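Local coordinates for short Chain Dehydrogenase yciK (Salmonella enterica subsp. enterica serovar Typhimurium, PDB 3IAH), which binds NADP as a short-chain dehydrogenase and is probably an NADP-dependent oxidoreductase, possibly an oxoacyl-(acyl carrier protein) reductase, at residues G104-I109 with A207-T212; G200-M205 with D214-K219. All coordinates share one frame; numbering follows the deposited sequence. Where two conformers were deposited one is given.

Both interactions use helix 204-209, interaction 2 with the turn that leads into it and interaction 1 with its end, and their centres lie about 12 Å apart on the same side of the chain's centre. Along the chain the segments alternate: 104-109, after strand 98-101, comes first, then 200-205, 207-212 and 214-219. Interaction 2 joins the loop just before the helix to the returning chain, and interaction 1 sets the end of the helix against the loop after strand 98-101. Met205 joins them, its CE 3.2 Å from Gly104 O. Both touch NADP, and the short helix between them borders the cofactor pocket.

Interaction 1: residues G104-I109 with A207-T212; sequences GLLGEI and ASAFPT. With NAP (NADP nicotinamide-adenine-dinucleotide phosphate), chain C.
Leu106 points its side chain at the last turn of helix 204-209 and meets it with one branch: CD2 lies 3.5 Å from Ser208 OG and 4.0 Å from the CB of Ala209. The same methyl group is also close to the backbone N of Ala209, so it sits over the step between the two helical residues. With CG anti to the backbone N (chi1 -180°), the isobutyl group is extended from the loop and its end reaches the helix. Ile109 adds a looser, more exposed contact from farther along the loop. Its CG1 comes 3.9 Å from Ala209 O, meeting carbonyl and backbone atoms rather than a methyl group.

No direct hydrogen bond joins the segments. A water spans them instead, donating to Gly107 O at 2.6 Å and lying 2.7 Å from Ser208 OG, with which it is also hydrogen-bonded. A chi1 of 175° swings the Ser208 hydroxyl off the helix toward the loop, close to both the Leu106 methyl group and the water. Phe210 is the first residue to leave helical geometry, and the chain then runs away from the loop. The side chain of Ala209 also touches Trp165, and Ile109 rests on Asn164.

At the other end of the loop, Gly104 O approaches NADP C8A to 3.4 Å, while Asn127 holds the backbone N of Leu105. The arrangement belongs to the Rossmann fold of short-chain dehydrogenases, where the loop after the fourth strand borders the dinucleotide pocket.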
loop_
_atom_site.group_PDB
_atom_site.type_symbol
_atom_site.label_atom_id
_atom_site.label_comp_id
_atom_site.label_asym_id
_atom_site.label_seq_id
_atom_site.Cartn_x
_atom_site.Cartn_y
_atom_site.Cartn_z
ATOM N N GLY A 104 -0.836 1.753 14.753
ATOM C CA GLY A 104 -0.444 0.766 13.782
ATOM C C GLY A 104 -0.434 -0.636 14.360
ATOM O O GLY A 104 -0.291 -0.816 15.584
ATOM N N LEU A 105 -0.597 -1.617 13.478
ATOM C CA LEU A 105 -0.581 -3.027 13.840
ATOM C C LEU A 105 0.555 -3.691 13.052
ATOM O O LEU A 105 0.687 -3.469 11.857
ATOM C CB LEU A 105 -1.928 -3.681 13.499
ATOM C CG LEU A 105 -2.211 -5.135 13.848
ATOM C CD1 LEU A 105 -2.132 -5.403 15.363
ATOM C CD2 LEU A 105 -3.597 -5.521 13.330
ATOM N N LEU A 106 1.371 -4.502 13.730
ATOM C CA LEU A 106 2.484 -5.198 13.079
ATOM C C LEU A 106 2.077 -6.465 12.349
ATOM O O LEU A 106 2.568 -6.747 11.270
ATOM C CB LEU A 106 3.522 -5.615 14.123
ATOM C CG LEU A 106 4.761 -6.350 13.621
ATOM C CD1 LEU A 106 5.590 -5.485 12.729
ATOM C CD2 LEU A 106 5.584 -6.840 14.806
ATOM N N GLY A 107 1.179 -7.232 12.950
ATOM C CA GLY A 107 0.794 -8.513 12.396
ATOM C C GLY A 107 1.865 -9.471 12.908
ATOM O O GLY A 107 2.401 -9.268 13.995
ATOM N N GLU A 108 2.191 -10.499 12.128
ATOM C CA GLU A 108 3.198 -11.498 12.525
ATOM C C GLU A 108 4.349 -11.559 11.530
ATOM O O GLU A 108 4.133 -11.526 10.326
ATOM C CB GLU A 108 2.552 -12.876 12.658
ATOM C CG GLU A 108 1.531 -12.980 13.816
ATOM C CD GLU A 108 2.162 -12.888 15.216
ATOM O OE1 GLU A 108 3.388 -13.133 15.356
ATOM O OE2 GLU A 108 1.419 -12.596 16.184
ATOM N N ILE A 109 5.570 -11.622 12.051
ATOM C CA ILE A 109 6.781 -11.696 11.227
ATOM C C ILE A 109 6.852 -13.121 10.683
ATOM O O ILE A 109 6.818 -14.079 11.432
ATOM C CB ILE A 109 8.061 -11.354 12.034
ATOM C CG1 ILE A 109 7.973 -9.931 12.612
ATOM C CG2 ILE A 109 9.310 -11.501 11.171
ATOM C CD1 ILE A 109 7.808 -8.840 11.566
ATOM N N ALA A 207 9.799 -4.720 19.932
ATOM C CA ALA A 207 10.217 -5.978 20.566
ATOM C C ALA A 207 9.562 -7.182 19.866
ATOM O O ALA A 207 10.179 -8.247 19.766
ATOM C CB ALA A 207 9.925 -5.979 22.062
ATOM N N SER A 208 8.330 -7.005 19.395
ATOM C CA SER A 208 7.616 -8.063 18.691
ATOM C C SER A 208 8.254 -8.324 17.324
ATOM O O SER A 208 8.316 -9.465 16.873
ATOM C CB SER A 208 6.141 -7.685 18.520
ATOM O OG SER A 208 5.462 -8.657 17.747
ATOM N N ALA A 209 8.727 -7.258 16.680
ATOM C CA ALA A 209 9.358 -7.336 15.358
ATOM C C ALA A 209 10.752 -7.944 15.413
ATOM O O ALA A 209 11.178 -8.611 14.481
ATOM C CB ALA A 209 9.436 -5.924 14.717
ATOM N N PHE A 210 11.458 -7.683 16.507
ATOM C CA PHE A 210 12.816 -8.191 16.712
ATOM C C PHE A 210 12.943 -8.811 18.108
ATOM O O PHE A 210 13.520 -8.196 19.021
ATOM C CB PHE A 210 13.839 -7.068 16.546
ATOM C CG PHE A 210 13.958 -6.521 15.137
ATOM C CD1 PHE A 210 14.807 -7.124 14.225
ATOM C CD2 PHE A 210 13.264 -5.382 14.745
ATOM C CE1 PHE A 210 14.953 -6.620 12.924
ATOM C CE2 PHE A 210 13.401 -4.874 13.439
ATOM C CZ PHE A 210 14.254 -5.483 12.544
ATOM N N PRO A 211 12.445 -10.043 18.279
ATOM C CA PRO A 211 12.501 -10.680 19.605
ATOM C C PRO A 211 13.893 -10.909 20.218
ATOM O O PRO A 211 13.991 -11.077 21.438
ATOM C CB PRO A 211 11.772 -12.018 19.385
ATOM C CG PRO A 211 11.798 -12.242 17.927
ATOM C CD PRO A 211 11.722 -10.881 17.309
ATOM N N THR A 212 14.953 -10.922 19.415
ATOM C CA THR A 212 16.296 -11.131 19.959
ATOM C C THR A 212 17.063 -9.825 20.145
ATOM O O THR A 212 18.185 -9.825 20.643
ATOM C CB THR A 212 17.117 -12.092 19.094
ATOM O OG1 THR A 212 17.352 -11.519 17.805
ATOM C CG2 THR A 212 16.376 -13.435 18.939
HETATM P PA NAP C . 3.102 0.379 20.104
HETATM O O1A NAP C . 3.852 0.560 21.347
HETATM O O2A NAP C . 2.542 -0.968 19.898
HETATM O O5B NAP C . 1.854 1.342 20.000
HETATM C C5B NAP C . 0.891 1.162 19.001
HETATM C C4B NAP C . -0.265 2.094 19.336
HETATM O O4B NAP C . -1.202 1.898 18.298
HETATM C C3B NAP C . -0.941 1.762 20.661
HETATM O O3B NAP C . -1.443 2.898 21.329
HETATM C C2B NAP C . -2.066 0.888 20.192
HETATM O O2B NAP C . -3.127 0.764 21.115
HETATM C C1B NAP C . -2.429 1.582 18.865
HETATM N N9A NAP C . -3.259 0.609 18.175
HETATM C C8A NAP C . -2.936 -0.636 17.719
HETATM N N7A NAP C . -4.056 -1.182 17.198
HETATM C C5A NAP C . -5.071 -0.301 17.336
HETATM C C6A NAP C . -6.413 -0.344 16.998
HETATM N N6A NAP C . -6.919 -1.430 16.409
HETATM N N1A NAP C . -7.219 0.752 17.271
HETATM C C2A NAP C . -6.703 1.874 17.893
HETATM N N3A NAP C . -5.364 1.912 18.234
HETATM C C4A NAP C . -4.578 0.826 17.959
HETATM O O3 NAP C . 3.957 0.722 18.813
HETATM P PN NAP C . 4.943 1.889 18.473
HETATM O O1N NAP C . 4.735 3.001 19.442
HETATM O O2N NAP C . 6.267 1.304 18.204
HETATM O O5D NAP C . 4.350 2.285 17.046
HETATM C C5D NAP C . 3.880 3.575 16.760
HETATM C C4D NAP C . 3.964 3.749 15.260
HETATM O O4D NAP C . 5.322 3.752 14.922
HETATM C C3D NAP C . 3.318 2.646 14.422
HETATM O O3D NAP C . 2.616 3.226 13.315
HETATM C C2D NAP C . 4.507 1.834 13.935
HETATM O O2D NAP C . 4.259 1.178 12.726
HETATM C C1D NAP C . 5.540 2.890 13.791
HETATM N N1N NAP C . 6.958 2.481 13.814
HETATM C C2N NAP C . 7.514 2.056 14.999
HETATM C C3N NAP C . 8.846 1.670 15.022
HETATM C C7N NAP C . 9.497 1.213 16.318
HETATM O O7N NAP C . 10.814 0.824 16.195
HETATM N N7N NAP C . 8.827 1.212 17.475
HETATM C C4N NAP C . 9.594 1.721 13.839
HETATM C C5N NAP C . 9.007 2.156 12.635
HETATM C C6N NAP C . 7.680 2.527 12.652
HETATM P P2B NAP C . -3.057 -0.120 22.500
HETATM O O1X NAP C . -4.444 -0.427 22.919
HETATM O O2X NAP C . -2.345 -1.423 22.273
HETATM O O3X NAP C . -2.411 0.644 23.616
HETATM O O HOH W 1 3.790 -10.031 16.069
#

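Interaction 2: residues G200-M205 with D214-K219; sequences GTRTSM and DPQKLK. With NAP (NADP nicotinamide-adenine-dinucleotide phosphate), chain C.
Arg202 binds the returning chain through both its backbone and its guanidinium group. Its N donates to Lys219 O at 3.0 Å, nearly straight at 164° and in the carbonyl plane. NE reaches Pro215 O at 2.9 Å and NH2 reaches Leu218 O at 2.9 Å, both bonds bent and tilted from the guanidinium plane. Pro215 O also accepts from Leu218 N, which comes from the opposite face of its carbonyl plane. The bend of Arg202 at chi3 (-54°) turns the guanidinium group into this turn, and a water bound to NH1 adds a weak link to Gln216 NE2. That amide nitrogen lies over one guanidinium face, the two planes 44° apart. Farther out, Arg202 CG packs on the CB of Pro215, and Leu218 lays its two methyl groups against the backbone of Gly200 and Thr201.

On the cofactor side, Thr201 N donates to the NADP carboxamide O7N at 2.8 Å, the carboxamide N7N donates back to Thr201 O, and Thr203 OG1 donates to O2N of the pyrophosphate at 2.6 Å. Thr203 also caps helix 204-209 through Arg206 N. The contact thus ties the loop after strand 192-197 to the 3-10 turn preceding helix 225-232.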
loop_
_atom_site.group_PDB
_atom_site.type_symbol
_atom_site.label_atom_id
_atom_site.label_comp_id
_atom_site.label_asym_id
_atom_site.label_seq_id
_atom_site.Cartn_x
_atom_site.Cartn_y
_atom_site.Cartn_z
ATOM N N GLY A 200 14.117 2.413 14.514
ATOM C CA GLY A 200 14.030 1.451 15.621
ATOM C C GLY A 200 13.969 2.193 16.940
ATOM O O GLY A 200 14.915 2.851 17.316
ATOM N N THR A 201 12.835 2.082 17.630
ATOM C CA THR A 201 12.587 2.782 18.889
ATOM C C THR A 201 12.066 1.795 19.918
ATOM O O THR A 201 11.301 0.892 19.578
ATOM C CB THR A 201 11.561 3.912 18.659
ATOM O OG1 THR A 201 12.005 4.728 17.560
ATOM C CG2 THR A 201 11.350 4.761 19.922
ATOM N N ARG A 202 12.471 1.987 21.176
ATOM C CA ARG A 202 12.127 1.080 22.275
ATOM C C ARG A 202 10.642 1.075 22.645
ATOM O O ARG A 202 10.195 1.877 23.476
ATOM C CB ARG A 202 12.967 1.434 23.501
ATOM C CG ARG A 202 12.968 0.384 24.607
ATOM C CD ARG A 202 13.756 0.896 25.805
ATOM N NE ARG A 202 15.098 1.319 25.406
ATOM C CZ ARG A 202 15.936 2.026 26.158
ATOM N NH1 ARG A 202 15.602 2.427 27.382
ATOM N NH2 ARG A 202 17.122 2.355 25.662
ATOM N N THR A 203 9.898 0.169 22.020
ATOM C CA THR A 203 8.450 0.008 22.240
ATOM C C THR A 203 8.105 -1.477 22.182
ATOM O O THR A 203 8.954 -2.292 21.790
ATOM C CB THR A 203 7.600 0.710 21.146
ATOM O OG1 THR A 203 7.671 -0.011 19.897
ATOM C CG2 THR A 203 8.014 2.174 20.944
ATOM N N SER A 204 6.870 -1.848 22.524
ATOM C CA SER A 204 6.508 -3.270 22.472
ATOM C C SER A 204 6.409 -3.796 21.034
ATOM O O SER A 204 6.740 -4.960 20.778
ATOM C CB SER A 204 5.226 -3.589 23.266
ATOM O OG SER A 204 4.089 -3.008 22.694
HETATM N N MSE A 205 5.953 -2.962 20.100
HETATM C CA MSE A 205 5.861 -3.405 18.714
HETATM C C MSE A 205 7.258 -3.733 18.206
HETATM O O MSE A 205 7.438 -4.726 17.514
HETATM C CB MSE A 205 5.255 -2.363 17.782
HETATM C CG MSE A 205 5.225 -2.887 16.319
HETATM SE SE MSE A 205 4.678 -1.628 14.962
HETATM C CE MSE A 205 2.891 -1.358 15.660
ATOM N N ASP A 214 18.266 -6.331 21.740
ATOM C CA ASP A 214 18.424 -5.765 23.070
ATOM C C ASP A 214 17.801 -4.374 23.004
ATOM O O ASP A 214 18.393 -3.468 22.396
ATOM C CB ASP A 214 19.893 -5.634 23.443
ATOM C CG ASP A 214 20.102 -4.950 24.789
ATOM O OD1 ASP A 214 19.119 -4.506 25.429
ATOM O OD2 ASP A 214 21.272 -4.863 25.212
ATOM N N PRO A 215 16.633 -4.178 23.649
ATOM C CA PRO A 215 15.974 -2.859 23.559
ATOM C C PRO A 215 16.765 -1.686 24.155
ATOM O O PRO A 215 16.533 -0.542 23.752
ATOM C CB PRO A 215 14.634 -3.066 24.299
ATOM C CG PRO A 215 14.457 -4.560 24.371
ATOM C CD PRO A 215 15.852 -5.103 24.496
ATOM N N GLN A 216 17.684 -1.970 25.072
ATOM C CA GLN A 216 18.517 -0.928 25.689
ATOM C C GLN A 216 19.488 -0.308 24.671
ATOM O O GLN A 216 20.059 0.732 24.938
ATOM C CB GLN A 216 19.269 -1.461 26.919
ATOM C CG GLN A 216 18.335 -1.856 28.059
ATOM C CD GLN A 216 17.594 -0.662 28.649
ATOM O OE1 GLN A 216 18.213 0.303 29.107
ATOM N NE2 GLN A 216 16.267 -0.736 28.670
ATOM N N LYS A 217 19.665 -0.945 23.516
ATOM C CA LYS A 217 20.515 -0.399 22.453
ATOM C C LYS A 217 19.741 0.553 21.524
ATOM O O LYS A 217 20.307 1.104 20.585
ATOM C CB LYS A 217 21.152 -1.511 21.629
ATOM C CG LYS A 217 22.170 -2.334 22.386
ATOM C CD LYS A 217 22.797 -3.360 21.467
ATOM C CE LYS A 217 23.857 -4.167 22.180
ATOM N NZ LYS A 217 24.424 -5.209 21.283
ATOM N N LEU A 218 18.449 0.734 21.784
ATOM C CA LEU A 218 17.622 1.621 20.983
ATOM C C LEU A 218 17.354 2.942 21.681
ATOM O O LEU A 218 17.421 3.043 22.894
ATOM C CB LEU A 218 16.260 0.979 20.732
ATOM C CG LEU A 218 16.248 -0.335 19.971
ATOM C CD1 LEU A 218 14.844 -0.947 20.003
ATOM C CD2 LEU A 218 16.738 -0.111 18.552
ATOM N N LYS A 219 17.046 3.957 20.883
ATOM C CA LYS A 219 16.651 5.245 21.411
ATOM C C LYS A 219 15.217 5.029 21.903
ATOM O O LYS A 219 14.497 4.153 21.393
ATOM C CB LYS A 219 16.646 6.311 20.318
ATOM C CG LYS A 219 18.009 6.652 19.749
ATOM C CD LYS A 219 18.919 7.281 20.790
ATOM C CE LYS A 219 20.269 7.668 20.189
ATOM N NZ LYS A 219 20.087 8.601 19.023
HETATM P PA NAP C . 3.102 0.379 20.104
HETATM O O1A NAP C . 3.852 0.560 21.347
HETATM O O2A NAP C . 2.542 -0.968 19.898
HETATM O O5B NAP C . 1.854 1.342 20.000
HETATM C C5B NAP C . 0.891 1.162 19.001
HETATM C C4B NAP C . -0.265 2.094 19.336
HETATM O O4B NAP C . -1.202 1.898 18.298
HETATM C C3B NAP C . -0.941 1.762 20.661
HETATM O O3B NAP C . -1.443 2.898 21.329
HETATM C C2B NAP C . -2.066 0.888 20.192
HETATM O O2B NAP C . -3.127 0.764 21.115
HETATM C C1B NAP C . -2.429 1.582 18.865
HETATM N N9A NAP C . -3.259 0.609 18.175
HETATM C C8A NAP C . -2.936 -0.636 17.719
HETATM N N7A NAP C . -4.056 -1.182 17.198
HETATM C C5A NAP C . -5.071 -0.301 17.336
HETATM C C6A NAP C . -6.413 -0.344 16.998
HETATM N N6A NAP C . -6.919 -1.430 16.409
HETATM N N1A NAP C . -7.219 0.752 17.271
HETATM C C2A NAP C . -6.703 1.874 17.893
HETATM N N3A NAP C . -5.364 1.912 18.234
HETATM C C4A NAP C . -4.578 0.826 17.959
HETATM O O3 NAP C . 3.957 0.722 18.813
HETATM P PN NAP C . 4.943 1.889 18.473
HETATM O O1N NAP C . 4.735 3.001 19.442
HETATM O O2N NAP C . 6.267 1.304 18.204
HETATM O O5D NAP C . 4.350 2.285 17.046
HETATM C C5D NAP C . 3.880 3.575 16.760
HETATM C C4D NAP C . 3.964 3.749 15.260
HETATM O O4D NAP C . 5.322 3.752 14.922
HETATM C C3D NAP C . 3.318 2.646 14.422
HETATM O O3D NAP C . 2.616 3.226 13.315
HETATM C C2D NAP C . 4.507 1.834 13.935
HETATM O O2D NAP C . 4.259 1.178 12.726
HETATM C C1D NAP C . 5.540 2.890 13.791
HETATM N N1N NAP C . 6.958 2.481 13.814
HETATM C C2N NAP C . 7.514 2.056 14.999
HETATM C C3N NAP C . 8.846 1.670 15.022
HETATM C C7N NAP C . 9.497 1.213 16.318
HETATM O O7N NAP C . 10.814 0.824 16.195
HETATM N N7N NAP C . 8.827 1.212 17.475
HETATM C C4N NAP C . 9.594 1.721 13.839
HETATM C C5N NAP C . 9.007 2.156 12.635
HETATM C C6N NAP C . 7.680 2.527 12.652
HETATM P P2B NAP C . -3.057 -0.120 22.500
HETATM O O1X NAP C . -4.444 -0.427 22.919
HETATM O O2X NAP C . -2.345 -1.423 22.273
HETATM O O3X NAP C . -2.411 0.644 23.616
HETATM O O HOH W 2 17.542 3.491 17.885
HETATM O O HOH W 3 13.573 1.153 28.983
#